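Local structure of amino Transferase (Eubacterium rectale, 3ELE) at residues A[77-82]-A[97-102]; A[357-362]-A[369-374]; A[123-128]-A[172-177]. The protein is probably a pyridoxal-5'-phosphate-dependent aminotransferase of class I and II, moving amino groups between amino acids and keto acids. All coordinates share one frame; numbering follows the deposited sequence.

Interaction 1 of 3, residues A[77-82]-A[97-102]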
loop_
_atom_site.group_PDB
_atom_site.type_symbol
_atom_site.label_atom_id
_atom_site.label_comp_id
_atom_site.label_asym_id
_atom_site.label_seq_id
_atom_site.Cartn_x
_atom_site.Cartn_y
_atom_site.Cartn_z
ATOM N N GLY A 77 -7.322 -3.111 10.514
ATOM C CA GLY A 77 -7.349 -4.553 10.307
ATOM C C GLY A 77 -8.390 -5.215 11.180
ATOM O O GLY A 77 -8.862 -4.606 12.148
ATOM N N ASP A 78 -8.746 -6.462 10.842
ATOM C CA ASP A 78 -9.685 -7.264 11.630
ATOM C C ASP A 78 -9.229 -7.341 13.090
ATOM O O ASP A 78 -8.038 -7.566 13.368
ATOM C CB ASP A 78 -9.753 -8.731 11.132
ATOM C CG ASP A 78 -10.549 -8.926 9.848
ATOM O OD1 ASP A 78 -11.387 -8.076 9.490
ATOM O OD2 ASP A 78 -10.357 -9.995 9.208
ATOM N N VAL A 79 -10.178 -7.208 14.008
ATOM C CA VAL A 79 -9.887 -7.321 15.443
ATOM C C VAL A 79 -9.381 -8.742 15.774
ATOM O O VAL A 79 -8.532 -8.893 16.624
ATOM C CB VAL A 79 -11.117 -6.913 16.319
ATOM C CG1 VAL A 79 -12.280 -7.924 16.179
ATOM C CG2 VAL A 79 -10.720 -6.748 17.778
ATOM N N GLU A 80 -9.861 -9.755 15.051
ATOM C CA GLU A 80 -9.449 -11.157 15.240
ATOM C C GLU A 80 -7.985 -11.396 14.856
ATOM O O GLU A 80 -7.282 -12.193 15.495
ATOM C CB GLU A 80 -10.358 -12.124 14.473
ATOM C CG GLU A 80 -11.822 -12.140 14.956
ATOM C CD GLU A 80 -12.748 -11.082 14.310
ATOM O OE1 GLU A 80 -12.328 -10.271 13.422
ATOM O OE2 GLU A 80 -13.932 -11.085 14.707
ATOM N N THR A 81 -7.545 -10.701 13.805
ATOM C CA THR A 81 -6.160 -10.738 13.361
ATOM C C THR A 81 -5.261 -10.030 14.387
ATOM O O THR A 81 -4.263 -10.600 14.835
ATOM C CB THR A 81 -6.016 -10.159 11.953
ATOM O OG1 THR A 81 -6.785 -10.987 11.062
ATOM C CG2 THR A 81 -4.533 -10.125 11.510
ATOM N N ARG A 82 -5.633 -8.806 14.752
ATOM C CA ARG A 82 -4.894 -8.024 15.745
ATOM C C ARG A 82 -4.848 -8.716 17.123
ATOM O O ARG A 82 -3.775 -8.766 17.752
ATOM C CB ARG A 82 -5.475 -6.612 15.848
ATOM C CG ARG A 82 -5.209 -5.815 14.604
ATOM C CD ARG A 82 -5.740 -4.438 14.664
ATOM N NE ARG A 82 -7.205 -4.381 14.621
ATOM C CZ ARG A 82 -8.020 -3.876 15.559
ATOM N NH1 ARG A 82 -7.582 -3.337 16.686
ATOM N NH2 ARG A 82 -9.331 -3.899 15.349
ATOM N N PHE A 97 -0.022 -6.570 25.444
ATOM C CA PHE A 97 -0.725 -5.915 24.340
ATOM C C PHE A 97 -2.149 -6.461 24.188
ATOM O O PHE A 97 -2.465 -7.563 24.636
ATOM C CB PHE A 97 -0.015 -6.133 22.985
ATOM C CG PHE A 97 1.416 -5.717 22.970
ATOM C CD1 PHE A 97 1.758 -4.393 23.213
ATOM C CD2 PHE A 97 2.432 -6.637 22.686
ATOM C CE1 PHE A 97 3.070 -3.993 23.205
ATOM C CE2 PHE A 97 3.764 -6.239 22.660
ATOM C CZ PHE A 97 4.076 -4.911 22.921
ATOM N N ASN A 98 -3.000 -5.648 23.567
ATOM C CA ASN A 98 -4.351 -6.058 23.170
ATOM C C ASN A 98 -4.484 -5.777 21.670
ATOM O O ASN A 98 -3.573 -5.212 21.071
ATOM C CB ASN A 98 -5.426 -5.384 24.052
ATOM C CG ASN A 98 -5.430 -3.877 23.950
ATOM O OD1 ASN A 98 -5.420 -3.303 22.856
ATOM N ND2 ASN A 98 -5.491 -3.215 25.101
ATOM N N ALA A 99 -5.610 -6.161 21.072
ATOM C CA ALA A 99 -5.860 -5.944 19.627
ATOM C C ALA A 99 -5.610 -4.479 19.188
ATOM O O ALA A 99 -5.004 -4.217 18.132
ATOM C CB ALA A 99 -7.291 -6.350 19.275
ATOM N N ASP A 100 -6.023 -3.532 20.027
ATOM C CA ASP A 100 -5.901 -2.099 19.716
ATOM C C ASP A 100 -4.482 -1.509 19.738
ATOM O O ASP A 100 -4.324 -0.327 19.463
ATOM C CB ASP A 100 -6.844 -1.270 20.610
ATOM C CG ASP A 100 -8.309 -1.580 20.360
ATOM O OD1 ASP A 100 -8.662 -2.007 19.241
ATOM O OD2 ASP A 100 -9.120 -1.385 21.285
ATOM N N ASN A 101 -3.476 -2.305 20.106
ATOM C CA ASN A 101 -2.082 -1.897 20.016
ATOM C C ASN A 101 -1.527 -2.166 18.592
ATOM O O ASN A 101 -0.419 -1.724 18.293
ATOM C CB ASN A 101 -1.220 -2.640 21.072
ATOM C CG ASN A 101 -1.448 -2.143 22.493
ATOM O OD1 ASN A 101 -1.918 -2.880 23.346
ATOM N ND2 ASN A 101 -1.115 -0.896 22.745
ATOM N N LEU A 102 -2.289 -2.861 17.729
ATOM C CA LEU A 102 -1.836 -3.256 16.378
ATOM C C LEU A 102 -2.529 -2.489 15.267
ATOM O O LEU A 102 -3.689 -2.086 15.426
ATOM C CB LEU A 102 -2.057 -4.759 16.147
ATOM C CG LEU A 102 -1.101 -5.795 16.754
ATOM C CD1 LEU A 102 0.309 -5.570 16.194
ATOM C CD2 LEU A 102 -1.095 -5.790 18.265
#
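R82, in the first turn of helix 79-93, turns its guanidinium onto the 3-10 segment 99-101, which leads into strand 102-105 at one border of the large mixed sheet of this PLP-dependent fold. A helix start and the loop that follows the same helix are thereby tied together chiefly through one long side chain. The D100 carboxylate meets the guanidinium edge nearly coplanar with it, the planes 13° apart although the two side chains cross at a slant. R82 NH1 reaches D100 OD1 at 3.1 Å in the guanidinium plane, using the anti lone pair of the oxygen, so the salt bridge rests on one nitrogen and one oxygen. That same NH1 makes a weak bond to A99 O, also near the plane. On the other side of the group, NE bonds to G77 O at 3.0 Å, coming from above the carbonyl plane, and NH2 adds a weak bond to the same oxygen; the carbonyl before the helix and the 3-10 segment thus fix the rotation of the guanidinium between them. The bend at chi3 (-70°) sets NE off the line of an extended run from CA to CD.

The aliphatic part of R82 adds packing. It slides past L102 in the opposite direction, CG lying 3.7 Å from L102 CB, while L102 O has a hydrogen-bond donor in the hydroxyl of Y273. At the exposed margin, V79 CG2, anti to its backbone N, touches A99 CB at 3.8 Å.

Interaction 2 of 3, residues A[357-362]-A[369-374]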
loop_
_atom_site.group_PDB
_atom_site.type_symbol
_atom_site.label_atom_id
_atom_site.label_comp_id
_atom_site.label_asym_id
_atom_site.label_seq_id
_atom_site.Cartn_x
_atom_site.Cartn_y
_atom_site.Cartn_z
ATOM N N VAL A 357 31.410 -14.321 -9.453
ATOM C CA VAL A 357 30.945 -14.220 -8.079
ATOM C C VAL A 357 30.311 -12.843 -7.981
ATOM O O VAL A 357 31.008 -11.827 -8.105
ATOM C CB VAL A 357 32.086 -14.403 -7.063
ATOM C CG1 VAL A 357 31.596 -14.124 -5.639
ATOM C CG2 VAL A 357 32.663 -15.840 -7.181
ATOM N N LEU A 358 28.996 -12.820 -7.755
ATOM C CA LEU A 358 28.215 -11.608 -7.707
ATOM C C LEU A 358 27.920 -11.243 -6.241
ATOM O O LEU A 358 27.012 -11.772 -5.608
ATOM C CB LEU A 358 26.947 -11.748 -8.567
ATOM C CG LEU A 358 27.132 -12.421 -9.943
ATOM C CD1 LEU A 358 25.834 -12.401 -10.730
ATOM C CD2 LEU A 358 28.225 -11.766 -10.747
ATOM N N ILE A 359 28.767 -10.371 -5.710
ATOM C CA ILE A 359 28.675 -9.868 -4.335
ATOM C C ILE A 359 28.462 -8.386 -4.428
ATOM O O ILE A 359 28.738 -7.792 -5.462
ATOM C CB ILE A 359 29.897 -10.269 -3.462
ATOM C CG1 ILE A 359 31.243 -9.838 -4.087
ATOM C CG2 ILE A 359 29.865 -11.743 -3.287
ATOM C CD1 ILE A 359 32.463 -10.236 -3.297
ATOM N N VAL A 360 28.001 -7.788 -3.335
ATOM C CA VAL A 360 27.577 -6.391 -3.304
ATOM C C VAL A 360 28.459 -5.557 -2.373
ATOM O O VAL A 360 28.609 -5.904 -1.203
ATOM C CB VAL A 360 26.088 -6.329 -2.815
ATOM C CG1 VAL A 360 25.599 -4.906 -2.674
ATOM C CG2 VAL A 360 25.159 -7.115 -3.776
ATOM N N ALA A 361 29.007 -4.447 -2.888
ATOM C CA ALA A 361 29.833 -3.519 -2.089
ATOM C C ALA A 361 28.963 -2.913 -1.001
ATOM O O ALA A 361 27.810 -2.580 -1.254
ATOM C CB ALA A 361 30.451 -2.416 -2.960
ATOM N N ALA A 362 29.514 -2.798 0.209
ATOM C CA ALA A 362 28.776 -2.293 1.356
ATOM C C ALA A 362 28.812 -0.755 1.517
ATOM O O ALA A 362 28.262 -0.231 2.486
ATOM C CB ALA A 362 29.241 -2.995 2.625
ATOM N N GLY A 369 34.898 -0.770 2.334
ATOM C CA GLY A 369 35.843 -1.830 2.671
ATOM C C GLY A 369 35.254 -3.204 2.951
ATOM O O GLY A 369 36.012 -4.146 3.154
ATOM N N TRP A 370 33.920 -3.318 2.954
ATOM C CA TRP A 370 33.197 -4.570 3.223
ATOM C C TRP A 370 32.264 -4.885 2.076
ATOM O O TRP A 370 32.056 -4.063 1.184
ATOM C CB TRP A 370 32.377 -4.440 4.511
ATOM C CG TRP A 370 33.197 -4.345 5.746
ATOM C CD1 TRP A 370 33.897 -3.262 6.167
ATOM C CD2 TRP A 370 33.435 -5.383 6.720
ATOM N NE1 TRP A 370 34.541 -3.543 7.335
ATOM C CE2 TRP A 370 34.267 -4.828 7.716
ATOM C CE3 TRP A 370 33.001 -6.718 6.860
ATOM C CZ2 TRP A 370 34.702 -5.562 8.848
ATOM C CZ3 TRP A 370 33.426 -7.459 7.984
ATOM C CH2 TRP A 370 34.266 -6.868 8.971
ATOM N N VAL A 371 31.756 -6.112 2.068
ATOM C CA VAL A 371 30.768 -6.548 1.086
ATOM C C VAL A 371 29.690 -7.394 1.760
ATOM O O VAL A 371 29.920 -7.965 2.825
ATOM C CB VAL A 371 31.394 -7.358 -0.061
ATOM C CG1 VAL A 371 32.420 -6.515 -0.815
ATOM C CG2 VAL A 371 32.006 -8.705 0.454
ATOM N N ARG A 372 28.525 -7.451 1.127
ATOM C CA ARG A 372 27.408 -8.250 1.581
ATOM C C ARG A 372 27.236 -9.412 0.604
ATOM O O ARG A 372 27.081 -9.199 -0.610
ATOM C CB ARG A 372 26.115 -7.443 1.624
ATOM C CG ARG A 372 24.964 -8.270 2.225
ATOM C CD ARG A 372 23.632 -7.629 2.050
ATOM N NE ARG A 372 23.110 -7.772 0.696
ATOM C CZ ARG A 372 21.880 -7.409 0.310
ATOM N NH1 ARG A 372 21.032 -6.855 1.149
ATOM N NH2 ARG A 372 21.507 -7.588 -0.949
ATOM N N ILE A 373 27.221 -10.621 1.161
ATOM C CA ILE A 373 27.029 -11.872 0.418
ATOM C C ILE A 373 25.734 -12.497 0.980
ATOM O O ILE A 373 25.687 -12.904 2.133
ATOM C CB ILE A 373 28.241 -12.831 0.644
ATOM C CG1 ILE A 373 29.574 -12.131 0.332
ATOM C CG2 ILE A 373 28.080 -14.094 -0.168
ATOM C CD1 ILE A 373 30.820 -13.027 0.328
ATOM N N SER A 374 24.664 -12.515 0.190
ATOM C CA SER A 374 23.391 -13.090 0.626
ATOM C C SER A 374 23.515 -14.604 0.531
ATOM O O SER A 374 24.129 -15.100 -0.429
ATOM C CB SER A 374 22.233 -12.612 -0.259
ATOM O OG SER A 374 22.167 -11.203 -0.304
#
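V360 and R372 form an antiparallel hydrogen-bonded pair, followed by A361 and V371 as a non-hydrogen-bonded pair, so the short strand 360-361 and strand 370-374 make a beta hairpin. The paired backbones exchange R372 N to V360 O, 2.8 Å and close to straight, and a longer V360 N to R372 O bond of 3.2 Å. A third bond, A362 N to W370 O at 3.0 Å, approaches from above the carbonyl plane, and V360 O also takes a CA-H contact from V371.

I359, V371 and I373 gather as an aliphatic group: I359 CG2 lies against I373 CG1 at 3.7 Å, the two isoleucines side by side and pointing the same way. The other branch of I359 crosses V371 at a slant, CD1 to V371 CG2 at 4.1 Å; chi1 of 55° holds CG1 between the backbone N and the carbonyl carbon. Nearer the turn, A362 CB sits 3.9 Å from W370 CB and 3.3 Å from W370 O. V360 and R372 share a face of the sheet. R372 leaves the strand with CG anti to its backbone N (chi1 -175°), and its guanidinium ends on S41 O through NH2 and on N183 OD1 through NH1. N183 lines the PLP pocket, so R372 is a second-shell neighbour of the cofactor. Its place resembles that of the arginine that binds the substrate carboxylate in related aminotransferases, a role only inferred here.

Strand 370-374 is flanked on its other edge by strand 335-339, whose F337 and K339 meet the indole of W370. Helix 345-353 packs F348 and A352 on I359 and C349 on V371, while F389 of helix 379-396 touches I373.

Interaction 3 of 3, residues A[123-128]-A[172-177]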
loop_
_atom_site.group_PDB
_atom_site.type_symbol
_atom_site.label_atom_id
_atom_site.label_comp_id
_atom_site.label_asym_id
_atom_site.label_seq_id
_atom_site.Cartn_x
_atom_site.Cartn_y
_atom_site.Cartn_z
ATOM N N ALA A 123 10.461 19.984 8.085
ATOM C CA ALA A 123 11.487 19.692 7.083
ATOM C C ALA A 123 12.857 19.359 7.685
ATOM O O ALA A 123 13.665 18.663 7.058
ATOM C CB ALA A 123 11.627 20.899 6.084
ATOM N N TYR A 124 13.123 19.890 8.877
ATOM C CA TYR A 124 14.392 19.680 9.549
ATOM C C TYR A 124 14.452 18.474 10.485
ATOM O O TYR A 124 15.504 18.227 11.063
ATOM C CB TYR A 124 14.843 20.963 10.227
ATOM C CG TYR A 124 15.005 22.116 9.263
ATOM C CD1 TYR A 124 15.874 22.008 8.173
ATOM C CD2 TYR A 124 14.332 23.334 9.458
ATOM C CE1 TYR A 124 16.060 23.056 7.278
ATOM C CE2 TYR A 124 14.518 24.419 8.564
ATOM C CZ TYR A 124 15.386 24.264 7.465
ATOM O OH TYR A 124 15.592 25.297 6.580
ATOM N N ASP A 125 13.353 17.717 10.597
ATOM C CA ASP A 125 13.316 16.471 11.382
ATOM C C ASP A 125 14.345 15.471 10.890
ATOM O O ASP A 125 14.510 15.295 9.671
ATOM C CB ASP A 125 11.932 15.808 11.308
ATOM C CG ASP A 125 10.894 16.537 12.125
ATOM O OD1 ASP A 125 11.224 17.544 12.803
ATOM O OD2 ASP A 125 9.744 16.103 12.105
ATOM N N GLU A 126 15.035 14.833 11.834
ATOM C CA GLU A 126 16.060 13.835 11.519
ATOM C C GLU A 126 15.717 12.474 12.091
ATOM O O GLU A 126 15.196 12.382 13.211
ATOM C CB GLU A 126 17.400 14.290 12.070
ATOM C CG GLU A 126 17.946 15.561 11.385
ATOM C CD GLU A 126 19.183 16.184 12.067
ATOM O OE1 GLU A 126 19.660 15.683 13.106
ATOM O OE2 GLU A 126 19.660 17.218 11.561
ATOM N N PHE A 127 15.969 11.421 11.294
ATOM C CA PHE A 127 15.886 10.041 11.752
ATOM C C PHE A 127 17.287 9.447 11.601
ATOM O O PHE A 127 17.939 9.622 10.557
ATOM C CB PHE A 127 14.826 9.233 11.000
ATOM C CG PHE A 127 13.435 9.685 11.295
ATOM C CD1 PHE A 127 12.726 9.155 12.387
ATOM C CD2 PHE A 127 12.832 10.678 10.514
ATOM C CE1 PHE A 127 11.409 9.609 12.691
ATOM C CE2 PHE A 127 11.527 11.125 10.797
ATOM C CZ PHE A 127 10.804 10.582 11.879
ATOM N N ILE A 128 17.741 8.764 12.656
ATOM C CA ILE A 128 19.072 8.205 12.743
ATOM C C ILE A 128 19.036 6.728 12.391
ATOM O O ILE A 128 18.188 5.982 12.900
ATOM C CB ILE A 128 19.680 8.358 14.158
ATOM C CG1 ILE A 128 19.920 9.827 14.510
ATOM C CG2 ILE A 128 21.035 7.643 14.286
ATOM C CD1 ILE A 128 20.460 9.982 15.902
ATOM N N HIS A 172 16.539 18.186 16.651
ATOM C CA HIS A 172 15.785 17.753 15.461
ATOM C C HIS A 172 15.559 16.233 15.349
ATOM O O HIS A 172 14.786 15.796 14.505
ATOM C CB HIS A 172 16.442 18.270 14.184
ATOM C CG HIS A 172 16.534 19.765 14.122
ATOM N ND1 HIS A 172 15.453 20.564 13.818
ATOM C CD2 HIS A 172 17.569 20.606 14.357
ATOM C CE1 HIS A 172 15.820 21.833 13.858
ATOM N NE2 HIS A 172 17.103 21.887 14.173
ATOM N N THR A 173 16.204 15.455 16.222
ATOM C CA THR A 173 16.131 13.995 16.220
ATOM C C THR A 173 14.757 13.497 16.701
ATOM O O THR A 173 14.424 13.652 17.883
ATOM C CB THR A 173 17.229 13.365 17.129
ATOM O OG1 THR A 173 18.516 13.905 16.796
ATOM C CG2 THR A 173 17.258 11.844 16.940
ATOM N N ARG A 174 13.998 12.914 15.765
ATOM C CA ARG A 174 12.666 12.361 16.028
ATOM C C ARG A 174 12.691 10.892 16.383
ATOM O O ARG A 174 11.830 10.421 17.122
ATOM C CB ARG A 174 11.748 12.561 14.811
ATOM C CG ARG A 174 11.672 13.994 14.266
ATOM C CD ARG A 174 11.479 15.078 15.325
ATOM N NE ARG A 174 10.615 14.630 16.410
ATOM C CZ ARG A 174 9.288 14.496 16.370
ATOM N NH1 ARG A 174 8.573 14.833 15.294
ATOM N NH2 ARG A 174 8.668 14.041 17.463
ATOM N N GLY A 175 13.670 10.161 15.842
ATOM C CA GLY A 175 13.800 8.752 16.126
ATOM C C GLY A 175 15.074 8.074 15.687
ATOM O O GLY A 175 15.863 8.629 14.931
ATOM N N VAL A 176 15.275 6.878 16.220
ATOM C CA VAL A 176 16.428 6.022 15.890
ATOM C C VAL A 176 15.872 4.725 15.351
ATOM O O VAL A 176 15.070 4.071 16.007
ATOM C CB VAL A 176 17.362 5.777 17.097
ATOM C CG1 VAL A 176 18.529 4.898 16.676
ATOM C CG2 VAL A 176 17.853 7.137 17.625
ATOM N N ILE A 177 16.268 4.392 14.127
ATOM C CA ILE A 177 15.848 3.175 13.449
ATOM C C ILE A 177 16.841 2.078 13.836
ATOM O O ILE A 177 18.070 2.300 13.778
ATOM C CB ILE A 177 15.886 3.312 11.879
ATOM C CG1 ILE A 177 15.094 4.526 11.373
ATOM C CG2 ILE A 177 15.358 2.044 11.224
ATOM C CD1 ILE A 177 15.564 5.043 10.009
HETATM O O HOH W 1 12.803 19.850 13.038
HETATM O O HOH W 2 19.791 13.259 14.525
#
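E126 and H172 open a ladder of backbone bonds between two parallel strands: E126 N donates to H172 O, R174 N to E126 O at 2.9 Å, I128 N to G175 O, and I177 N to I128 O at 2.8 Å. The last is nearly collinear with its carbonyl, whereas the first meets its acceptor from well above the plane.

Water extends the polar contact near the start of the strands. One water gives a hydrogen to D125 OD1 and lies in the ring plane of H172, at its edge, 2.9 Å from ND1. A second donates to E126 OE1 and accepts from T173 OG1, two atoms that also bond to N170.

Strands 126-130 and 173-178 are neighbours inside the large mixed sheet of the class I and II aminotransferase fold, with 147-151 and 213-217 on their outer sides.

Charge is a looser link. The D125 carboxylate lies against the R174 chain, CG to CG 3.4 Å. In the conformer described, one of two, D125 OD2 and R174 NH1 form a long salt bridge of 3.6 Å, with the oxygen in the guanidinium plane but the carboxylate turned 73° from it; R174 NH2 then bonds to V3 O of the second subunit. S121 N also binds D125 OD2.

Among the apolar contacts, R174 CB lies 3.7 Å from both CE1 and CZ of F127. F127 CD1 comes to 3.7 Å from G175 N, and F116 of helix 108-119 meets the ring edge-to-face. Opposite F127, I128 CD1 rests on T173 CG2 at 3.8 Å, and its CB faces V176 CG2.

How the interactions relate
The three contacts follow one another along the chain as interaction 1, interaction 3 and interaction 2, and none touches another. Interaction 3 lies within the large mixed sheet, in its parallel interior, and interaction 1 at the approach to its border strand 102-105, with centres about 28 Å apart. Interaction 2 belongs to the separate antiparallel sheet, on the far side of the chain's centre from interaction 1, about 40 Å between centres. Bound PLP relates them: the side chain of R372 is about 6 Å away and that of I177 about 8 Å, whereas the side chain of L102 is about 14 Å off. Interactions 2 and 3 thus approach the cofactor from two different sheets, while interaction 1 remains more peripheral.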